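Local coordinates for protein uroporphyrin-III C-methyltransferase (Thermus thermophilus, PDB 1VE2) that probably transfers methyl groups from S-adenosyl-L-methionine to uroporphyrinogen III in porphyrin biosynthesis, at residues 5-10 against 97-102; 87-92 against 109-114; 178-183 against 216-221. All blocks are in the same frame, centred on the assembly; numbering follows the deposited sequence.

Interaction 1: residues 5-10 against 97-102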
loop_
_atom_site.group_PDB
_atom_site.type_symbol
_atom_site.label_atom_id
_atom_site.label_comp_id
_atom_site.label_asym_id
_atom_site.label_seq_id
_atom_site.Cartn_x
_atom_site.Cartn_y
_atom_site.Cartn_z
ATOM N N VAL A 5 -1.201 -18.633 13.607
ATOM C CA VAL A 5 -0.188 -18.109 12.715
ATOM C C VAL A 5 -0.548 -16.696 12.287
ATOM O O VAL A 5 -1.696 -16.411 11.943
ATOM C CB VAL A 5 -0.052 -18.992 11.449
ATOM C CG1 VAL A 5 0.957 -18.374 10.490
ATOM C CG2 VAL A 5 0.372 -20.412 11.844
ATOM N N TYR A 6 0.439 -15.809 12.328
ATOM C CA TYR A 6 0.233 -14.434 11.896
ATOM C C TYR A 6 1.081 -14.231 10.652
ATOM O O TYR A 6 2.266 -14.572 10.659
ATOM C CB TYR A 6 0.710 -13.445 12.962
ATOM C CG TYR A 6 -0.179 -13.343 14.178
ATOM C CD1 TYR A 6 -1.256 -12.463 14.203
ATOM C CD2 TYR A 6 0.067 -14.120 15.309
ATOM C CE1 TYR A 6 -2.070 -12.350 15.330
ATOM C CE2 TYR A 6 -0.743 -14.019 16.442
ATOM C CZ TYR A 6 -1.806 -13.130 16.443
ATOM O OH TYR A 6 -2.605 -13.016 17.560
ATOM N N LEU A 7 0.483 -13.725 9.578
ATOM C CA LEU A 7 1.266 -13.429 8.367
ATOM C C LEU A 7 1.489 -11.932 8.544
ATOM O O LEU A 7 0.553 -11.135 8.425
ATOM C CB LEU A 7 0.467 -13.739 7.094
ATOM C CG LEU A 7 -0.026 -15.193 6.961
ATOM C CD1 LEU A 7 -0.600 -15.383 5.556
ATOM C CD2 LEU A 7 1.118 -16.191 7.195
ATOM N N VAL A 8 2.733 -11.569 8.842
ATOM C CA VAL A 8 3.103 -10.188 9.152
ATOM C C VAL A 8 3.924 -9.420 8.135
ATOM O O VAL A 8 4.927 -9.918 7.629
ATOM C CB VAL A 8 3.886 -10.153 10.496
ATOM C CG1 VAL A 8 4.173 -8.697 10.927
ATOM C CG2 VAL A 8 3.103 -10.910 11.557
ATOM N N GLY A 9 3.493 -8.192 7.862
ATOM C CA GLY A 9 4.213 -7.330 6.946
ATOM C C GLY A 9 5.261 -6.542 7.720
ATOM O O GLY A 9 4.957 -5.946 8.755
ATOM N N ALA A 10 6.497 -6.537 7.225
ATOM C CA ALA A 10 7.576 -5.814 7.890
ATOM C C ALA A 10 7.748 -4.398 7.347
ATOM O O ALA A 10 8.586 -3.643 7.835
ATOM C CB ALA A 10 8.897 -6.584 7.735
ATOM N N GLU A 97 -1.196 -17.686 -1.018
ATOM C CA GLU A 97 -1.133 -19.138 -0.980
ATOM C C GLU A 97 -0.956 -19.628 0.457
ATOM O O GLU A 97 -1.492 -20.676 0.833
ATOM C CB GLU A 97 0.012 -19.641 -1.854
ATOM C CG GLU A 97 -0.224 -19.432 -3.329
ATOM C CD GLU A 97 0.900 -20.008 -4.144
ATOM O OE1 GLU A 97 1.445 -19.284 -4.992
ATOM O OE2 GLU A 97 1.238 -21.186 -3.923
ATOM N N GLU A 98 -0.209 -18.874 1.262
ATOM C CA GLU A 98 -0.001 -19.253 2.653
ATOM C C GLU A 98 -1.328 -19.161 3.392
ATOM O O GLU A 98 -1.689 -20.068 4.140
ATOM C CB GLU A 98 1.048 -18.348 3.311
ATOM C CG GLU A 98 2.450 -18.548 2.735
ATOM C CD GLU A 98 3.473 -17.553 3.270
ATOM O OE1 GLU A 98 3.113 -16.367 3.478
ATOM O OE2 GLU A 98 4.645 -17.951 3.462
ATOM N N ALA A 99 -2.057 -18.069 3.169
ATOM C CA ALA A 99 -3.362 -17.892 3.810
ATOM C C ALA A 99 -4.304 -19.032 3.430
ATOM O O ALA A 99 -4.977 -19.593 4.286
ATOM C CB ALA A 99 -3.978 -16.561 3.393
ATOM N N LEU A 100 -4.375 -19.356 2.139
ATOM C CA LEU A 100 -5.245 -20.442 1.685
ATOM C C LEU A 100 -4.876 -21.766 2.342
ATOM O O LEU A 100 -5.747 -22.526 2.771
ATOM C CB LEU A 100 -5.151 -20.616 0.168
ATOM C CG LEU A 100 -6.158 -19.892 -0.710
ATOM C CD1 LEU A 100 -5.844 -20.214 -2.173
ATOM C CD2 LEU A 100 -7.585 -20.343 -0.349
ATOM N N ALA A 101 -3.578 -22.049 2.404
ATOM C CA ALA A 101 -3.117 -23.292 3.007
ATOM C C ALA A 101 -3.509 -23.379 4.476
ATOM O O ALA A 101 -3.921 -24.438 4.953
ATOM C CB ALA A 101 -1.602 -23.422 2.853
ATOM N N LEU A 102 -3.401 -22.267 5.193
ATOM C CA LEU A 102 -3.745 -22.273 6.610
ATOM C C LEU A 102 -5.235 -22.519 6.783
ATOM O O LEU A 102 -5.645 -23.312 7.637
ATOM C CB LEU A 102 -3.335 -20.947 7.262
ATOM C CG LEU A 102 -1.821 -20.692 7.288
ATOM C CD1 LEU A 102 -1.548 -19.260 7.709
ATOM C CD2 LEU A 102 -1.142 -21.672 8.232
#
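V5 and L7, on the same face of strand 4-9, meet L102, A99 and E98 of helix 95-105 in a van der Waals contact, mostly between apolar side chains, with no hydrogen bond between the two segments. The side chains of V5 and L102 cross at about a right angle, with V5 CG1 3.8 Å from L102 CD1. L7 reaches further along the helix with both methyls. Its CD2 lies 4.1 Å from L102 CD1, the two leucine side chains running past one another in opposite senses. Its CD1 rests against the helix backbone, 3.9 Å from A99 N, and also touches the CB atoms of E98 and A99.

E98 contributes CB alone to this apolar surface. Its carboxylate forms salt bridges through OE1 to K85 and OE2 to R83, and OE2 is also hydrogen-bonded to Q64. A99 and L102 also touch F109, and A99 packs on L228 of the second subunit.

The strand and helix segments run antiparallel (170°), their axes 10.1 Å apart. This is helix-on-sheet packing of the alpha/beta type, helix 95-105 serving as the connection of a beta-alpha-beta crossover from strand 80-85 to strand 109-112 that passes over strand 4-9.

Interaction 2: residues 87-92 against 109-114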
loop_
_atom_site.group_PDB
_atom_site.type_symbol
_atom_site.label_atom_id
_atom_site.label_comp_id
_atom_site.label_asym_id
_atom_site.label_seq_id
_atom_site.Cartn_x
_atom_site.Cartn_y
_atom_site.Cartn_z
ATOM N N GLY A 87 7.494 -5.676 3.079
ATOM C CA GLY A 87 6.316 -4.976 2.586
ATOM C C GLY A 87 5.044 -5.463 3.255
ATOM O O GLY A 87 4.989 -5.585 4.473
ATOM N N ASP A 88 4.017 -5.721 2.452
ATOM C CA ASP A 88 2.743 -6.233 2.951
ATOM C C ASP A 88 2.782 -7.743 2.672
ATOM O O ASP A 88 3.229 -8.172 1.608
ATOM C CB ASP A 88 1.589 -5.573 2.211
ATOM C CG ASP A 88 0.249 -6.037 2.709
ATOM O OD1 ASP A 88 -0.194 -7.130 2.299
ATOM O OD2 ASP A 88 -0.356 -5.308 3.519
ATOM N N PRO A 89 2.305 -8.562 3.615
ATOM C CA PRO A 89 2.330 -10.013 3.431
ATOM C C PRO A 89 1.496 -10.609 2.306
ATOM O O PRO A 89 1.715 -11.758 1.921
ATOM C CB PRO A 89 1.900 -10.535 4.800
ATOM C CG PRO A 89 0.894 -9.526 5.222
ATOM C CD PRO A 89 1.534 -8.200 4.821
ATOM N N MET A 90 0.546 -9.845 1.783
ATOM C CA MET A 90 -0.315 -10.344 0.717
ATOM C C MET A 90 0.044 -9.838 -0.680
ATOM O O MET A 90 -0.505 -10.315 -1.669
ATOM C CB MET A 90 -1.768 -9.988 1.035
ATOM C CG MET A 90 -2.213 -10.473 2.428
ATOM S SD MET A 90 -2.188 -12.292 2.586
ATOM C CE MET A 90 -3.564 -12.629 1.649
ATOM N N VAL A 91 0.966 -8.889 -0.774
ATOM C CA VAL A 91 1.340 -8.357 -2.083
ATOM C C VAL A 91 2.490 -9.170 -2.674
ATOM O O VAL A 91 3.644 -9.023 -2.269
ATOM C CB VAL A 91 1.725 -6.879 -1.969
ATOM C CG1 VAL A 91 2.037 -6.307 -3.346
ATOM C CG2 VAL A 91 0.583 -6.123 -1.342
ATOM N N PHE A 92 2.155 -10.020 -3.641
ATOM C CA PHE A 92 3.124 -10.914 -4.261
ATOM C C PHE A 92 3.717 -11.744 -3.100
ATOM O O PHE A 92 3.134 -11.788 -2.017
ATOM C CB PHE A 92 4.183 -10.091 -5.017
ATOM C CG PHE A 92 3.625 -9.322 -6.198
ATOM C CD1 PHE A 92 3.121 -9.994 -7.313
ATOM C CD2 PHE A 92 3.559 -7.933 -6.179
ATOM C CE1 PHE A 92 2.556 -9.295 -8.386
ATOM C CE2 PHE A 92 2.996 -7.219 -7.244
ATOM C CZ PHE A 92 2.491 -7.902 -8.353
ATOM N N PHE A 109 -5.498 -18.174 11.870
ATOM C CA PHE A 109 -4.487 -17.231 11.393
ATOM C C PHE A 109 -5.046 -15.828 11.220
ATOM O O PHE A 109 -6.256 -15.640 11.085
ATOM C CB PHE A 109 -3.886 -17.717 10.064
ATOM C CG PHE A 109 -4.791 -17.528 8.879
ATOM C CD1 PHE A 109 -4.715 -16.369 8.105
ATOM C CD2 PHE A 109 -5.740 -18.492 8.553
ATOM C CE1 PHE A 109 -5.578 -16.173 7.016
ATOM C CE2 PHE A 109 -6.608 -18.306 7.467
ATOM C CZ PHE A 109 -6.522 -17.140 6.700
ATOM N N GLU A 110 -4.153 -14.844 11.248
ATOM C CA GLU A 110 -4.516 -13.450 11.051
ATOM C C GLU A 110 -3.448 -12.836 10.171
ATOM O O GLU A 110 -2.281 -13.237 10.230
ATOM C CB GLU A 110 -4.563 -12.676 12.372
ATOM C CG GLU A 110 -5.651 -13.102 13.317
ATOM C CD GLU A 110 -5.795 -12.161 14.505
ATOM O OE1 GLU A 110 -6.459 -12.556 15.486
ATOM O OE2 GLU A 110 -5.256 -11.034 14.457
ATOM N N VAL A 111 -3.843 -11.865 9.359
ATOM C CA VAL A 111 -2.894 -11.192 8.481
ATOM C C VAL A 111 -2.732 -9.765 8.995
ATOM O O VAL A 111 -3.719 -9.070 9.258
ATOM C CB VAL A 111 -3.393 -11.193 7.018
ATOM C CG1 VAL A 111 -2.397 -10.464 6.116
ATOM C CG2 VAL A 111 -3.584 -12.644 6.552
ATOM N N VAL A 112 -1.480 -9.354 9.155
ATOM C CA VAL A 112 -1.131 -8.037 9.666
ATOM C C VAL A 112 -0.505 -7.224 8.543
ATOM O O VAL A 112 0.638 -7.470 8.152
ATOM C CB VAL A 112 -0.136 -8.171 10.824
ATOM C CG1 VAL A 112 0.227 -6.798 11.384
ATOM C CG2 VAL A 112 -0.734 -9.057 11.903
ATOM N N PRO A 113 -1.259 -6.254 7.997
ATOM C CA PRO A 113 -0.836 -5.369 6.905
ATOM C C PRO A 113 0.462 -4.629 7.181
ATOM O O PRO A 113 0.783 -4.336 8.332
ATOM C CB PRO A 113 -2.004 -4.389 6.779
ATOM C CG PRO A 113 -3.176 -5.186 7.207
ATOM C CD PRO A 113 -2.647 -5.958 8.399
ATOM N N GLY A 114 1.192 -4.316 6.114
ATOM C CA GLY A 114 2.424 -3.566 6.242
ATOM C C GLY A 114 2.501 -2.527 5.136
ATOM O O GLY A 114 1.811 -2.643 4.129
HETATM O O HOH W 1 -0.634 -2.666 3.226
#
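The D88 carboxylate is the flat group that meets segment 109-114. G114 N approaches D88 OD2 from above the carboxylate plane, 44° out of it, in a hydrogen bond of 3.2 Å that is nearly straight at the proton. The other oxygen, OD1, is met on its anti side by M90 N at 2.9 Å, making an Asx turn within the type I beta turn from D88 to V91; OD1 is also hydrogen-bonded to S123 of the second subunit. Residues 87-89 form the Gly-Asp-Pro sequence that in this methyltransferase family probably belongs to the loop bordering the S-adenosylmethionine pocket.

The pyrrolidine ring of P89 touches the end of the strand through two of its atoms. CG lies 3.5 Å from V111 CG1, and CD is equally close to V112 O. M90 CG, anti to its own carbonyl carbon (chi1 -54°), comes to 3.7 Å from V111 CG1, a methyl that thus touches both the proline and the methionine. V111 also packs on G126 of the second subunit.

D88 OD2 and G114 O, both acceptors, stand 3.5 Å apart without a bond between them; a single water bridges them, donating to D88 OD2 at 2.7 Å and to G114 O at 2.6 Å.

Interaction 3: residues 178-183 against 216-221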
loop_
_atom_site.group_PDB
_atom_site.type_symbol
_atom_site.label_atom_id
_atom_site.label_comp_id
_atom_site.label_asym_id
_atom_site.label_seq_id
_atom_site.Cartn_x
_atom_site.Cartn_y
_atom_site.Cartn_z
ATOM N N PRO A 178 9.321 6.602 -25.652
ATOM C CA PRO A 178 10.706 6.695 -25.178
ATOM C C PRO A 178 11.064 7.936 -24.360
ATOM O O PRO A 178 12.041 7.920 -23.617
ATOM C CB PRO A 178 11.517 6.583 -26.470
ATOM C CG PRO A 178 10.610 7.192 -27.489
ATOM C CD PRO A 178 9.269 6.599 -27.125
ATOM N N GLU A 179 10.277 9.000 -24.480
ATOM C CA GLU A 179 10.560 10.226 -23.737
ATOM C C GLU A 179 9.929 10.276 -22.344
ATOM O O GLU A 179 10.178 11.211 -21.580
ATOM C CB GLU A 179 10.092 11.464 -24.516
ATOM C CG GLU A 179 9.636 11.223 -25.947
ATOM C CD GLU A 179 8.135 11.014 -26.065
ATOM O OE1 GLU A 179 7.363 11.808 -25.478
ATOM O OE2 GLU A 179 7.730 10.064 -26.764
ATOM N N THR A 180 9.122 9.276 -22.014
ATOM C CA THR A 180 8.445 9.247 -20.721
ATOM C C THR A 180 9.384 9.220 -19.520
ATOM O O THR A 180 10.315 8.416 -19.463
ATOM C CB THR A 180 7.498 8.032 -20.621
ATOM O OG1 THR A 180 6.579 8.057 -21.715
ATOM C CG2 THR A 180 6.712 8.072 -19.314
ATOM N N PRO A 181 9.156 10.116 -18.546
ATOM C CA PRO A 181 9.988 10.180 -17.341
ATOM C C PRO A 181 9.988 8.827 -16.633
ATOM O O PRO A 181 8.949 8.178 -16.524
ATOM C CB PRO A 181 9.307 11.265 -16.515
ATOM C CG PRO A 181 8.782 12.186 -17.559
ATOM C CD PRO A 181 8.197 11.234 -18.576
ATOM N N LEU A 182 11.159 8.412 -16.163
ATOM C CA LEU A 182 11.308 7.139 -15.472
ATOM C C LEU A 182 12.232 7.277 -14.268
ATOM O O LEU A 182 13.247 7.980 -14.323
ATOM C CB LEU A 182 11.860 6.081 -16.430
ATOM C CG LEU A 182 11.973 4.645 -15.903
ATOM C CD1 LEU A 182 11.851 3.669 -17.052
ATOM C CD2 LEU A 182 13.285 4.456 -15.166
ATOM N N ALA A 183 11.873 6.605 -13.179
ATOM C CA ALA A 183 12.666 6.645 -11.962
ATOM C C ALA A 183 13.070 5.247 -11.524
ATOM O O ALA A 183 12.309 4.290 -11.662
ATOM C CB ALA A 183 11.884 7.331 -10.856
ATOM N N LEU A 216 10.956 0.505 -9.981
ATOM C CA LEU A 216 10.923 1.296 -11.200
ATOM C C LEU A 216 9.548 1.950 -11.268
ATOM O O LEU A 216 8.537 1.296 -11.011
ATOM C CB LEU A 216 11.128 0.401 -12.425
ATOM C CG LEU A 216 11.084 1.046 -13.817
ATOM C CD1 LEU A 216 11.761 0.112 -14.827
ATOM C CD2 LEU A 216 9.643 1.327 -14.232
ATOM N N VAL A 217 9.521 3.241 -11.579
ATOM C CA VAL A 217 8.265 3.970 -11.716
ATOM C C VAL A 217 8.347 4.761 -13.020
ATOM O O VAL A 217 9.285 5.536 -13.225
ATOM C CB VAL A 217 8.032 4.955 -10.548
ATOM C CG1 VAL A 217 6.637 5.567 -10.663
ATOM C CG2 VAL A 217 8.206 4.244 -9.216
ATOM N N VAL A 218 7.370 4.560 -13.902
ATOM C CA VAL A 218 7.354 5.251 -15.182
ATOM C C VAL A 218 6.004 5.920 -15.459
ATOM O O VAL A 218 4.950 5.411 -15.070
ATOM C CB VAL A 218 7.739 4.272 -16.330
ATOM C CG1 VAL A 218 6.818 3.061 -16.329
ATOM C CG2 VAL A 218 7.706 4.990 -17.681
ATOM N N GLY A 219 6.048 7.078 -16.114
ATOM C CA GLY A 219 4.829 7.799 -16.423
ATOM C C GLY A 219 5.011 9.296 -16.255
ATOM O O GLY A 219 5.974 9.746 -15.636
ATOM N N LYS A 220 4.079 10.066 -16.807
ATOM C CA LYS A 220 4.125 11.522 -16.726
ATOM C C LYS A 220 4.275 12.073 -15.308
ATOM O O LYS A 220 4.861 13.140 -15.113
ATOM C CB LYS A 220 2.869 12.123 -17.367
ATOM C CG LYS A 220 2.756 11.887 -18.870
ATOM C CD LYS A 220 1.487 12.500 -19.436
ATOM C CE LYS A 220 1.426 12.329 -20.946
ATOM N NZ LYS A 220 0.202 12.951 -21.518
ATOM N N VAL A 221 3.759 11.356 -14.312
ATOM C CA VAL A 221 3.848 11.842 -12.941
ATOM C C VAL A 221 5.292 11.884 -12.431
ATOM O O VAL A 221 5.619 12.667 -11.545
ATOM C CB VAL A 221 3.007 10.975 -11.965
ATOM C CG1 VAL A 221 3.667 9.616 -11.765
ATOM C CG2 VAL A 221 2.838 11.711 -10.633
#
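L182 and L216 both hold CG anti to the backbone N (chi1 -175° and 178°). Their side chains cross at about a right angle, and the two CD1 atoms, L182 CD1 and L216 CD1, are 4.2 Å apart. T180 and V218 each have CG2 anti to the backbone N, and these methyls meet at 3.6 Å. T180 CG2 is also pressed onto the main chain of G219, 3.4 Å from G219 N and 3.5 Å from G219 CA, the latter a tight carbon pair. T180 OG1 plays no part in this packing and is hydrogen-bonded to P177 O.

The two backbones form an antiparallel ladder, the strand segments 166° apart. A183 and V217 are a hydrogen-bonded pair: A183 N gives to V217 O at 2.8 Å, and V217 N returns a bond to A183 O at 3.0 Å. L182 and V218 are the neighbouring non-hydrogen-bonded pair. Strands 181-186 and 214-218 are adjacent members of the mixed sheet in the C-terminal half of the chain. Strand 214-218 is hydrogen-bonded along its other edge to strand 155-159, and L182 is hydrogen-bonded to G198 of strand 194-199. On the L182 and V218 face, helix 168-173 packs against L182 and L216 through L172. A183 and V217 point to the reverse face, where A183 touches L197.

One step along from the L182–V218 pair, G219 N donates a hydrogen bond to P181 O at 3.1 Å. G219 has backbone angles at which a side chain would jam against the carbonyl of V218.

How the interactions relate
From the N terminus, residues 5-10 form a strand of the parallel sheet, which 97-102 later meets to close interaction 1. Before that happens the chain passes through 87-92, whose partner 109-114 closes interaction 2 only later, so the two contacts cross. They touch directly: strand 4-9 pairs with strand 109-112, with probable hydrogen bonds from L7 N to E110 O and from V112 N to L7 O. Together they tie the sheet to helix 95-105 and to the loop before it, and both reach the second subunit. Interaction 3 follows in series, closing a loop within the mixed sheet; its centre lies about 34 Å from that of interaction 1, on the opposite side of the chain's centre.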